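Local atomic coordinates of putative efflux transporter (Bacteroides eggerthii, PDB entry 4L8J), a protein that probably acts as the periplasmic adaptor (membrane-fusion) component of an efflux or secretion system of the HlyD family. Residues A[169-172]-A[173-177]; A[246-249]-A[250-253]; A[256-260]-A[261-265]; A[275-279]-A[280-284]. All blocks are in the same frame, centred on the assembly; numbering follows the deposited sequence. Where two conformers were deposited one is given.

Contact 1. Residues A[169-172]-A[173-177]; sequences FTVP and DDYLY
The turn from P172 to Y175, with a 3-10 segment at D173 and D174, follows barrel strand 166-171, whose last residue V171 packs on Y175. The turn leads into helix 176-180. Its one backbone bond across the contact runs from Y175 N to P172 O, 2.9 Å long, with an N-H...O angle of 159°. The donor stands well above the plane of the P172 carbonyl. The Y175 side chain then folds back on the strand end. CG lies opposite the carbonyl carbon (chi1 -66°), which brings the ring beside P172. V171 CG1 packs on Y175 CB at 3.6 Å and lies near the ring plane, at its edge. The proline ring approaches at a slant, with P172 CD 3.9 Å from Y175 CD2. F25 on neighbouring strand 20-29 touches V171, P172 and Y175, while on strand 215-221 V217 meets V171 and I215 meets L176. D173 OD2 accepts from G214 N. The tyrosine ring is held at two ends: V171 and P172 pack at the near end, and a hydrogen bond between Y175 OH and K23 NZ restrains the far one.

Contact 2. Residues A[246-249]-A[250-253]; sequences DIAP and FIEE
A248 to I251 form a type I beta turn, closed by a weak hydrogen bond from I251 N to A248 O, long at 3.4 Å but nearly straight at 170°. P249 and F250 occupy its two central positions. The side chains of A248, F250 and I251 meet beside it. A248 is the shared partner. Its CB lies 3.6 Å from F250 CZ and 3.7 Å from I251 CD1, and the two neighbours approach the methyl from directions about a right angle apart. The contact with the phenylalanine is an off-centre CH-pi interaction. A248 CB is 4.0 Å from the ring centroid, and the backbone carbon A248 C lies over the same ring, toward its rim. F250 can fold back in this way because CG sits between its own N and carbonyl carbon (chi1 48°). I251 keeps an extended chain (chi2 171°), which carries CD1 to the methyl. P249 CD comes at a slant to F250 CD2, 4.1 Å away. The turn belongs to the loop that joins barrel strand 238-246 to strand 256-259. An Asx turn overlaps its start at A248: A248 N donates to D246 OD1 over 3.0 Å, meeting the oxygen on its anti side and somewhat out of the carboxylate plane. The same D246 OD1 bonds S19 OG, and the backbone of I247 also bonds S19. Both grips lie on the connection between strands 8-17 and 20-29. Farther along, I251 packs on Q18.

Contact 3. Residues A[256-260]-A[261-265]; sequences MNVPL and SAVFG
V258 and V263 touch through one methyl each, CG2 to CG2 at 3.9 Å, their side chains crossing at about a right angle. With V258 CG1 anti to the carbonyl carbon (chi1 -61°), CG2 is left between N and the carbonyl carbon and meets V263. Between them the backbone makes a tight bend. A262 N donates to P259 O at 3.1 Å, and V263 N donates to L260 O at 3.0 Å. Two successive bonds of this three-residue span make a short 3-10 turn, which links strand 256-259 to the weakly bonded strand 264-266. In both bonds the donor sits far above the carbonyl plane. A262 CB rests 3.4 Å from P259 O, and S261 OG lies 3.9 Å from P259 CB. The hydroxyl has its polar partner across the dimer interface, where S261 OG bonds T312 O of the second subunit and L260 meets L260 of that subunit. Residues 256-259 also pair antiparallel with a strand of the second subunit, so the sheet containing strand 8-17 continues between chains. Within the chain, V258 packs on V15, and V263 packs on T272 and V274 of strand 271-278.

Contact 4. Residues A[275-279]-A[280-284]; sequences WIVKD and NKVNR
I276 O is gripped by N283 N across the strand pair, by a water and by a C-H group. The N283 N bond is 3.1 Å and lies in the carbonyl plane. Water 1 sits 2.7 Å from I276 O, and V282 CA makes a CA-H...O contact at 3.3 Å. These residues belong to the antiparallel beta hairpin of strands 271-278 and 281-289. I276 N returns a bond to N283 O at 2.9 Å. Nearer the turn, K278 and K281 bond each other in both directions. K278 N meets K281 O nearly along the C=O axis, whereas K281 N stands above the K278 carbonyl plane. D279 and N280 form the two-residue turn, both in the left-handed region, roughly as in a type I' turn. Water 1 is also within bonding distance of N283 OD1, though it has more acceptors nearby than protons to give. Water 2 joins N283 OD1 to K278 O, so the asparagine is tied by solvent to the opposite strand. N283 ND2 bonds E320 OE2 of the second subunit. On the other face of the hairpin, V277 CG2 packs on V282 CG1 at 4.0 Å. W275 swings its ring toward the partner strand, and W275 CE3 lies 3.9 Å from V282 CG2. W275 NE1 is taken up by V315 O of the second subunit. R284 crosses the indole, with CG over one ring face, and its NH1 forms a salt bridge with D266. The closest carbon contact of the two side chains is W275 CZ3 to R284 CB, 3.7 Å.

The four contacts follow one another along the chain, from the barrel toward the C-terminal region. Contact 1 ends a strand of the six-stranded barrel. Contact 2 lies in the loop that leaves the barrel's strand 238-246, its centre about 22 Å from that of contact 1; the two touch where Y177 CE2 meets I247 CG2. Contact 3 adjoins contact 2 in sequence, again about 22 Å away between centres. Contact 4 is about 15 Å from contact 3 between centres, and the F264 ring packs on W275 and R284. Contacts 1 and 4 are about 37 Å apart between centres. Contacts 3 and 4 both touch the second subunit through many residues, so both form part of the subunit interface in this assembly.

Contact 1. Residues A[169-172]-A[173-177]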
loop_
_atom_site.group_PDB
_atom_site.type_symbol
_atom_site.label_atom_id
_atom_site.label_comp_id
_atom_site.label_asym_id
_atom_site.label_seq_id
_atom_site.Cartn_x
_atom_site.Cartn_y
_atom_site.Cartn_z
ATOM N N PHE A 169 -1.405 35.666 -0.740
ATOM C CA PHE A 169 -2.442 34.635 -0.784
ATOM C C PHE A 169 -2.477 33.974 0.561
ATOM O O PHE A 169 -1.562 34.176 1.362
ATOM C CB PHE A 169 -2.241 33.623 -1.923
ATOM C CG PHE A 169 -0.949 32.844 -1.866
ATOM C CD1 PHE A 169 0.264 33.450 -2.192
ATOM C CD2 PHE A 169 -0.943 31.502 -1.508
ATOM C CE1 PHE A 169 1.454 32.730 -2.153
ATOM C CE2 PHE A 169 0.250 30.774 -1.498
ATOM C CZ PHE A 169 1.444 31.399 -1.794
ATOM N N THR A 170 -3.549 33.237 0.846
ATOM C CA THR A 170 -3.676 32.547 2.117
ATOM C C THR A 170 -3.802 31.069 1.844
ATOM O O THR A 170 -4.587 30.620 1.030
ATOM C CB THR A 170 -4.835 33.097 2.983
ATOM O OG1 THR A 170 -4.624 34.478 3.203
ATOM C CG2 THR A 170 -4.919 32.428 4.329
ATOM N N VAL A 171 -3.053 30.321 2.569
ATOM C CA VAL A 171 -3.061 28.888 2.428
ATOM C C VAL A 171 -3.863 28.266 3.592
ATOM O O VAL A 171 -3.594 28.580 4.750
ATOM C CB VAL A 171 -1.589 28.406 2.374
ATOM C CG1 VAL A 171 -1.468 26.886 2.546
ATOM C CG2 VAL A 171 -0.954 28.832 1.053
ATOM N N PRO A 172 -4.788 27.328 3.310
ATOM C CA PRO A 172 -5.440 26.598 4.406
ATOM C C PRO A 172 -4.409 26.010 5.395
ATOM O O PRO A 172 -3.357 25.498 4.987
ATOM C CB PRO A 172 -6.205 25.489 3.673
ATOM C CG PRO A 172 -6.489 26.044 2.328
ATOM C CD PRO A 172 -5.223 26.811 1.994
ATOM N N ASP A 173 -4.701 26.113 6.694
ATOM C CA ASP A 173 -3.840 25.630 7.770
ATOM C C ASP A 173 -3.388 24.179 7.603
ATOM O O ASP A 173 -2.274 23.854 7.998
ATOM C CB ASP A 173 -4.542 25.771 9.131
ATOM C CG ASP A 173 -4.770 27.205 9.507
ATOM O OD1 ASP A 173 -3.809 27.855 9.939
ATOM O OD2 ASP A 173 -5.916 27.688 9.345
ATOM N N ASP A 174 -4.242 23.308 7.057
ATOM C CA ASP A 174 -3.901 21.895 6.869
ATOM C C ASP A 174 -2.789 21.685 5.834
ATOM O O ASP A 174 -2.243 20.586 5.777
ATOM C CB ASP A 174 -5.147 21.081 6.469
ATOM C CG ASP A 174 -6.067 20.714 7.638
ATOM O OD1 ASP A 174 -5.778 21.138 8.789
ATOM O OD2 ASP A 174 -7.082 20.025 7.397
ATOM N N TYR A 175 -2.463 22.710 5.019
ATOM C CA TYR A 175 -1.423 22.618 4.005
ATOM C C TYR A 175 -0.087 23.209 4.489
ATOM O O TYR A 175 0.790 23.439 3.673
ATOM C CB TYR A 175 -1.862 23.293 2.680
ATOM C CG TYR A 175 -3.019 22.644 1.946
ATOM C CD1 TYR A 175 -3.333 21.301 2.140
ATOM C CD2 TYR A 175 -3.773 23.360 1.026
ATOM C CE1 TYR A 175 -4.417 20.706 1.490
ATOM C CE2 TYR A 175 -4.844 22.766 0.342
ATOM C CZ TYR A 175 -5.156 21.435 0.574
ATOM O OH TYR A 175 -6.207 20.833 -0.085
ATOM N N LEU A 176 0.075 23.449 5.808
ATOM C CA LEU A 176 1.333 23.928 6.366
ATOM C C LEU A 176 2.511 23.006 5.984
ATOM O O LEU A 176 3.592 23.515 5.683
ATOM C CB LEU A 176 1.241 24.054 7.888
ATOM C CG LEU A 176 2.505 24.591 8.612
ATOM C CD1 LEU A 176 2.929 25.972 8.064
ATOM C CD2 LEU A 176 2.300 24.615 10.115
ATOM N N TYR A 177 2.299 21.663 5.979
ATOM C CA TYR A 177 3.352 20.684 5.626
ATOM C C TYR A 177 3.851 20.896 4.190
ATOM O O TYR A 177 5.032 20.681 3.914
ATOM C CB TYR A 177 2.866 19.241 5.839
ATOM C CG TYR A 177 1.853 18.738 4.834
ATOM C CD1 TYR A 177 0.510 19.089 4.932
ATOM C CD2 TYR A 177 2.219 17.842 3.837
ATOM C CE1 TYR A 177 -0.432 18.619 4.018
ATOM C CE2 TYR A 177 1.281 17.348 2.930
ATOM C CZ TYR A 177 -0.043 17.751 3.014
ATOM O OH TYR A 177 -0.985 17.276 2.125
#

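Contact 2. Residues A[246-249]-A[250-253]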
loop_
_atom_site.group_PDB
_atom_site.type_symbol
_atom_site.label_atom_id
_atom_site.label_comp_id
_atom_site.label_asym_id
_atom_site.label_seq_id
_atom_site.Cartn_x
_atom_site.Cartn_y
_atom_site.Cartn_z
ATOM N N ASP A 246 7.713 18.301 -3.216
ATOM C CA ASP A 246 8.042 16.880 -3.201
ATOM C C ASP A 246 8.060 16.454 -1.735
ATOM O O ASP A 246 8.956 16.844 -1.000
ATOM C CB ASP A 246 9.356 16.561 -3.940
ATOM C CG ASP A 246 9.599 15.066 -4.143
ATOM O OD1 ASP A 246 8.960 14.254 -3.442
ATOM O OD2 ASP A 246 10.445 14.713 -4.984
ATOM N N ILE A 247 7.030 15.722 -1.291
ATOM C CA ILE A 247 6.939 15.284 0.101
ATOM C C ILE A 247 7.730 13.983 0.381
ATOM O O ILE A 247 7.747 13.532 1.519
ATOM C CB ILE A 247 5.480 15.157 0.595
ATOM C CG1 ILE A 247 4.690 14.072 -0.180
ATOM C CG2 ILE A 247 4.769 16.535 0.603
ATOM C CD1 ILE A 247 3.404 13.695 0.594
ATOM N N ALA A 248 8.356 13.369 -0.633
ATOM C CA ALA A 248 9.187 12.153 -0.423
ATOM C C ALA A 248 10.412 12.208 -1.333
ATOM O O ALA A 248 10.541 11.397 -2.251
ATOM C CB ALA A 248 8.376 10.885 -0.682
ATOM N N PRO A 249 11.300 13.205 -1.142
ATOM C CA PRO A 249 12.452 13.346 -2.059
ATOM C C PRO A 249 13.460 12.193 -1.967
ATOM O O PRO A 249 14.170 11.936 -2.930
ATOM C CB PRO A 249 13.088 14.683 -1.632
ATOM C CG PRO A 249 12.716 14.827 -0.165
ATOM C CD PRO A 249 11.303 14.264 -0.097
ATOM N N PHE A 250 13.462 11.474 -0.858
ATOM C CA PHE A 250 14.333 10.342 -0.552
ATOM C C PHE A 250 14.105 9.134 -1.477
ATOM O O PHE A 250 14.978 8.259 -1.517
ATOM C CB PHE A 250 14.123 9.892 0.907
ATOM C CG PHE A 250 12.678 9.708 1.333
ATOM C CD1 PHE A 250 12.015 8.499 1.117
ATOM C CD2 PHE A 250 11.981 10.740 1.959
ATOM C CE1 PHE A 250 10.677 8.342 1.490
ATOM C CE2 PHE A 250 10.654 10.564 2.372
ATOM C CZ PHE A 250 10.005 9.377 2.122
ATOM N N ILE A 251 12.928 9.044 -2.171
ATOM C CA ILE A 251 12.595 7.891 -3.037
ATOM C C ILE A 251 13.676 7.739 -4.099
ATOM O O ILE A 251 13.986 8.707 -4.787
ATOM C CB ILE A 251 11.173 7.985 -3.652
ATOM C CG1 ILE A 251 10.107 7.726 -2.568
ATOM C CG2 ILE A 251 10.991 7.007 -4.871
ATOM C CD1 ILE A 251 8.659 8.024 -3.082
ATOM N N GLU A 252 14.297 6.553 -4.170
ATOM C CA GLU A 252 15.374 6.291 -5.135
ATOM C C GLU A 252 14.826 6.223 -6.584
ATOM O O GLU A 252 15.123 7.127 -7.375
ATOM C CB GLU A 252 16.145 5.014 -4.773
ATOM C CG GLU A 252 17.399 4.816 -5.614
ATOM C CD GLU A 252 18.173 3.533 -5.359
ATOM O OE1 GLU A 252 17.681 2.666 -4.597
ATOM O OE2 GLU A 252 19.282 3.397 -5.927
ATOM N N GLU A 253 14.042 5.182 -6.921
ATOM C CA GLU A 253 13.456 5.035 -8.266
ATOM C C GLU A 253 12.091 5.739 -8.326
ATOM O O GLU A 253 11.103 5.227 -7.794
ATOM C CB GLU A 253 13.366 3.552 -8.728
ATOM C CG GLU A 253 12.676 2.562 -7.792
ATOM C CD GLU A 253 11.722 1.552 -8.415
ATOM O OE1 GLU A 253 11.850 1.253 -9.627
ATOM O OE2 GLU A 253 10.855 1.038 -7.669
#

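Contact 3. Residues A[256-260]-A[261-265]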
loop_
_atom_site.group_PDB
_atom_site.type_symbol
_atom_site.label_atom_id
_atom_site.label_comp_id
_atom_site.label_asym_id
_atom_site.label_seq_id
_atom_site.Cartn_x
_atom_site.Cartn_y
_atom_site.Cartn_z
HETATM N N MSE A 256 5.839 7.246 -11.716
HETATM C CA MSE A 256 4.887 8.169 -12.355
HETATM C C MSE A 256 3.489 7.632 -12.220
HETATM O O MSE A 256 3.297 6.407 -12.254
HETATM C CB MSE A 256 5.197 8.356 -13.863
HETATM C CG MSE A 256 6.624 8.800 -14.184
HETATM SE SE MSE A 256 6.915 10.632 -13.601
HETATM C CE MSE A 256 8.574 10.304 -12.502
ATOM N N ASN A 257 2.512 8.529 -12.067
ATOM C CA ASN A 257 1.104 8.167 -12.057
ATOM C C ASN A 257 0.509 8.306 -13.434
ATOM O O ASN A 257 0.664 9.367 -14.075
ATOM C CB ASN A 257 0.262 9.081 -11.154
ATOM C CG ASN A 257 0.546 9.041 -9.692
ATOM O OD1 ASN A 257 0.503 7.981 -9.078
ATOM N ND2 ASN A 257 0.653 10.231 -9.087
ATOM N N VAL A 258 -0.262 7.289 -13.838
ATOM C CA VAL A 258 -1.107 7.351 -15.025
ATOM C C VAL A 258 -2.412 6.632 -14.710
ATOM O O VAL A 258 -2.351 5.584 -14.061
ATOM C CB VAL A 258 -0.501 6.825 -16.366
ATOM C CG1 VAL A 258 0.738 7.600 -16.782
ATOM C CG2 VAL A 258 -0.245 5.322 -16.350
ATOM N N PRO A 259 -3.583 7.076 -15.221
ATOM C CA PRO A 259 -4.809 6.279 -15.016
ATOM C C PRO A 259 -4.676 4.895 -15.653
ATOM O O PRO A 259 -3.962 4.718 -16.653
ATOM C CB PRO A 259 -5.884 7.103 -15.745
ATOM C CG PRO A 259 -5.369 8.530 -15.660
ATOM C CD PRO A 259 -3.881 8.321 -15.952
ATOM N N LEU A 260 -5.339 3.903 -15.073
ATOM C CA LEU A 260 -5.335 2.547 -15.626
ATOM C C LEU A 260 -5.845 2.572 -17.081
ATOM O O LEU A 260 -5.280 1.890 -17.936
ATOM C CB LEU A 260 -6.215 1.623 -14.752
ATOM C CG LEU A 260 -6.607 0.265 -15.313
ATOM C CD1 LEU A 260 -5.396 -0.620 -15.462
ATOM C CD2 LEU A 260 -7.659 -0.412 -14.439
ATOM N N SER A 261 -6.879 3.396 -17.361
ATOM C CA SER A 261 -7.502 3.486 -18.690
ATOM C C SER A 261 -6.516 3.992 -19.791
ATOM O O SER A 261 -6.829 3.911 -20.974
ATOM C CB SER A 261 -8.750 4.358 -18.621
ATOM O OG SER A 261 -8.413 5.715 -18.382
ATOM N N ALA A 262 -5.337 4.492 -19.407
ATOM C CA ALA A 262 -4.320 4.940 -20.368
ATOM C C ALA A 262 -3.483 3.772 -20.906
ATOM O O ALA A 262 -2.912 3.885 -21.991
ATOM C CB ALA A 262 -3.386 5.961 -19.713
ATOM N N VAL A 263 -3.387 2.672 -20.135
ATOM C CA VAL A 263 -2.497 1.575 -20.449
ATOM C C VAL A 263 -3.208 0.459 -21.244
ATOM O O VAL A 263 -4.345 0.075 -20.946
ATOM C CB VAL A 263 -1.817 1.040 -19.142
ATOM C CG1 VAL A 263 -0.886 -0.140 -19.420
ATOM C CG2 VAL A 263 -1.050 2.155 -18.423
ATOM N N PHE A 264 -2.505 -0.051 -22.272
ATOM C CA PHE A 264 -3.003 -1.123 -23.126
ATOM C C PHE A 264 -1.859 -2.083 -23.507
ATOM O O PHE A 264 -0.672 -1.765 -23.326
ATOM C CB PHE A 264 -3.707 -0.543 -24.378
ATOM C CG PHE A 264 -2.875 0.379 -25.234
ATOM C CD1 PHE A 264 -2.862 1.751 -24.998
ATOM C CD2 PHE A 264 -2.123 -0.119 -26.291
ATOM C CE1 PHE A 264 -2.101 2.607 -25.802
ATOM C CE2 PHE A 264 -1.385 0.741 -27.108
ATOM C CZ PHE A 264 -1.375 2.098 -26.852
ATOM N N GLY A 265 -2.241 -3.258 -24.005
ATOM C CA GLY A 265 -1.302 -4.291 -24.419
ATOM C C GLY A 265 -1.098 -4.378 -25.923
ATOM O O GLY A 265 -1.428 -3.458 -26.672
#

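Contact 4. Residues A[275-279]-A[280-284]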
loop_
_atom_site.group_PDB
_atom_site.type_symbol
_atom_site.label_atom_id
_atom_site.label_comp_id
_atom_site.label_asym_id
_atom_site.label_seq_id
_atom_site.Cartn_x
_atom_site.Cartn_y
_atom_site.Cartn_z
ATOM N N TRP A 275 -0.537 5.990 -25.167
ATOM C CA TRP A 275 -0.488 6.917 -26.301
ATOM C C TRP A 275 -0.004 8.237 -25.755
ATOM O O TRP A 275 -0.674 8.805 -24.893
ATOM C CB TRP A 275 -1.864 7.101 -26.977
ATOM C CG TRP A 275 -2.396 5.935 -27.749
ATOM C CD1 TRP A 275 -3.535 5.226 -27.483
ATOM C CD2 TRP A 275 -1.852 5.387 -28.959
ATOM N NE1 TRP A 275 -3.733 4.268 -28.451
ATOM C CE2 TRP A 275 -2.706 4.335 -29.363
ATOM C CE3 TRP A 275 -0.739 5.710 -29.764
ATOM C CZ2 TRP A 275 -2.472 3.585 -30.529
ATOM C CZ3 TRP A 275 -0.510 4.972 -30.914
ATOM C CH2 TRP A 275 -1.351 3.898 -31.268
ATOM N N ILE A 276 1.156 8.704 -26.208
ATOM C CA ILE A 276 1.701 10.010 -25.867
ATOM C C ILE A 276 1.118 11.035 -26.860
ATOM O O ILE A 276 1.167 10.810 -28.069
ATOM C CB ILE A 276 3.271 10.003 -25.877
ATOM C CG1 ILE A 276 3.847 9.248 -24.649
ATOM C CG2 ILE A 276 3.883 11.471 -25.950
ATOM C CD1 ILE A 276 3.667 9.979 -23.325
ATOM N N VAL A 277 0.601 12.152 -26.349
ATOM C CA VAL A 277 0.057 13.239 -27.152
ATOM C C VAL A 277 1.119 14.330 -27.281
ATOM O O VAL A 277 1.482 14.955 -26.290
ATOM C CB VAL A 277 -1.247 13.806 -26.554
ATOM C CG1 VAL A 277 -1.803 14.942 -27.420
ATOM C CG2 VAL A 277 -2.278 12.704 -26.373
ATOM N N LYS A 278 1.615 14.531 -28.499
ATOM C CA LYS A 278 2.571 15.573 -28.865
ATOM C C LYS A 278 2.068 16.235 -30.143
ATOM O O LYS A 278 1.806 15.533 -31.128
ATOM C CB LYS A 278 4.001 15.015 -29.049
ATOM C CG LYS A 278 5.076 16.109 -29.038
ATOM C CD LYS A 278 5.507 16.452 -27.599
ATOM C CE LYS A 278 5.804 17.916 -27.361
ATOM N NZ LYS A 278 6.008 18.195 -25.912
ATOM N N ASP A 279 1.880 17.565 -30.087
ATOM C CA ASP A 279 1.399 18.447 -31.157
ATOM C C ASP A 279 0.085 17.893 -31.763
ATOM O O ASP A 279 -0.003 17.650 -32.972
ATOM C CB ASP A 279 2.488 18.652 -32.241
ATOM C CG ASP A 279 3.799 19.225 -31.715
ATOM O OD1 ASP A 279 3.752 20.253 -30.979
ATOM O OD2 ASP A 279 4.874 18.669 -32.062
ATOM N N ASN A 280 -0.893 17.601 -30.878
ATOM C CA ASN A 280 -2.231 17.091 -31.216
ATOM C C ASN A 280 -2.196 15.823 -32.121
ATOM O O ASN A 280 -3.123 15.599 -32.911
ATOM C CB ASN A 280 -3.081 18.215 -31.851
ATOM C CG ASN A 280 -3.599 19.214 -30.837
ATOM O OD1 ASN A 280 -4.522 18.936 -30.050
ATOM N ND2 ASN A 280 -3.034 20.412 -30.852
ATOM N N LYS A 281 -1.138 14.989 -31.970
ATOM C CA LYS A 281 -0.976 13.675 -32.622
ATOM C C LYS A 281 -0.557 12.637 -31.563
ATOM O O LYS A 281 0.083 12.992 -30.568
ATOM C CB LYS A 281 0.050 13.677 -33.762
ATOM C CG LYS A 281 -0.261 14.554 -34.978
ATOM C CD LYS A 281 1.028 14.872 -35.764
ATOM C CE LYS A 281 1.656 13.667 -36.462
ATOM N NZ LYS A 281 3.085 13.889 -36.826
ATOM N N VAL A 282 -0.902 11.372 -31.781
ATOM C CA VAL A 282 -0.536 10.320 -30.833
ATOM C C VAL A 282 0.568 9.436 -31.390
ATOM O O VAL A 282 0.654 9.232 -32.595
ATOM C CB VAL A 282 -1.724 9.469 -30.336
ATOM C CG1 VAL A 282 -2.685 10.315 -29.506
ATOM C CG2 VAL A 282 -2.442 8.755 -31.486
ATOM N N ASN A 283 1.429 8.949 -30.486
ATOM C CA ASN A 283 2.534 8.021 -30.750
ATOM C C ASN A 283 2.617 7.041 -29.603
ATOM O O ASN A 283 2.601 7.446 -28.431
ATOM C CB ASN A 283 3.865 8.749 -30.943
ATOM C CG ASN A 283 3.885 9.607 -32.188
ATOM O OD1 ASN A 283 3.636 10.813 -32.139
ATOM N ND2 ASN A 283 4.129 8.991 -33.332
ATOM N N ARG A 284 2.702 5.751 -29.943
ATOM C CA ARG A 284 2.750 4.691 -28.944
ATOM C C ARG A 284 4.075 4.722 -28.160
ATOM O O ARG A 284 5.141 4.953 -28.727
ATOM C CB ARG A 284 2.521 3.321 -29.576
ATOM C CG ARG A 284 1.961 2.299 -28.581
ATOM C CD ARG A 284 1.779 0.930 -29.209
ATOM N NE ARG A 284 3.033 0.419 -29.780
ATOM C CZ ARG A 284 3.236 -0.851 -30.114
ATOM N NH1 ARG A 284 2.285 -1.756 -29.914
ATOM N NH2 ARG A 284 4.399 -1.231 -30.626
HETATM O O HOH W 1 3.199 11.773 -29.615
HETATM O O HOH W 2 3.663 13.786 -32.884
#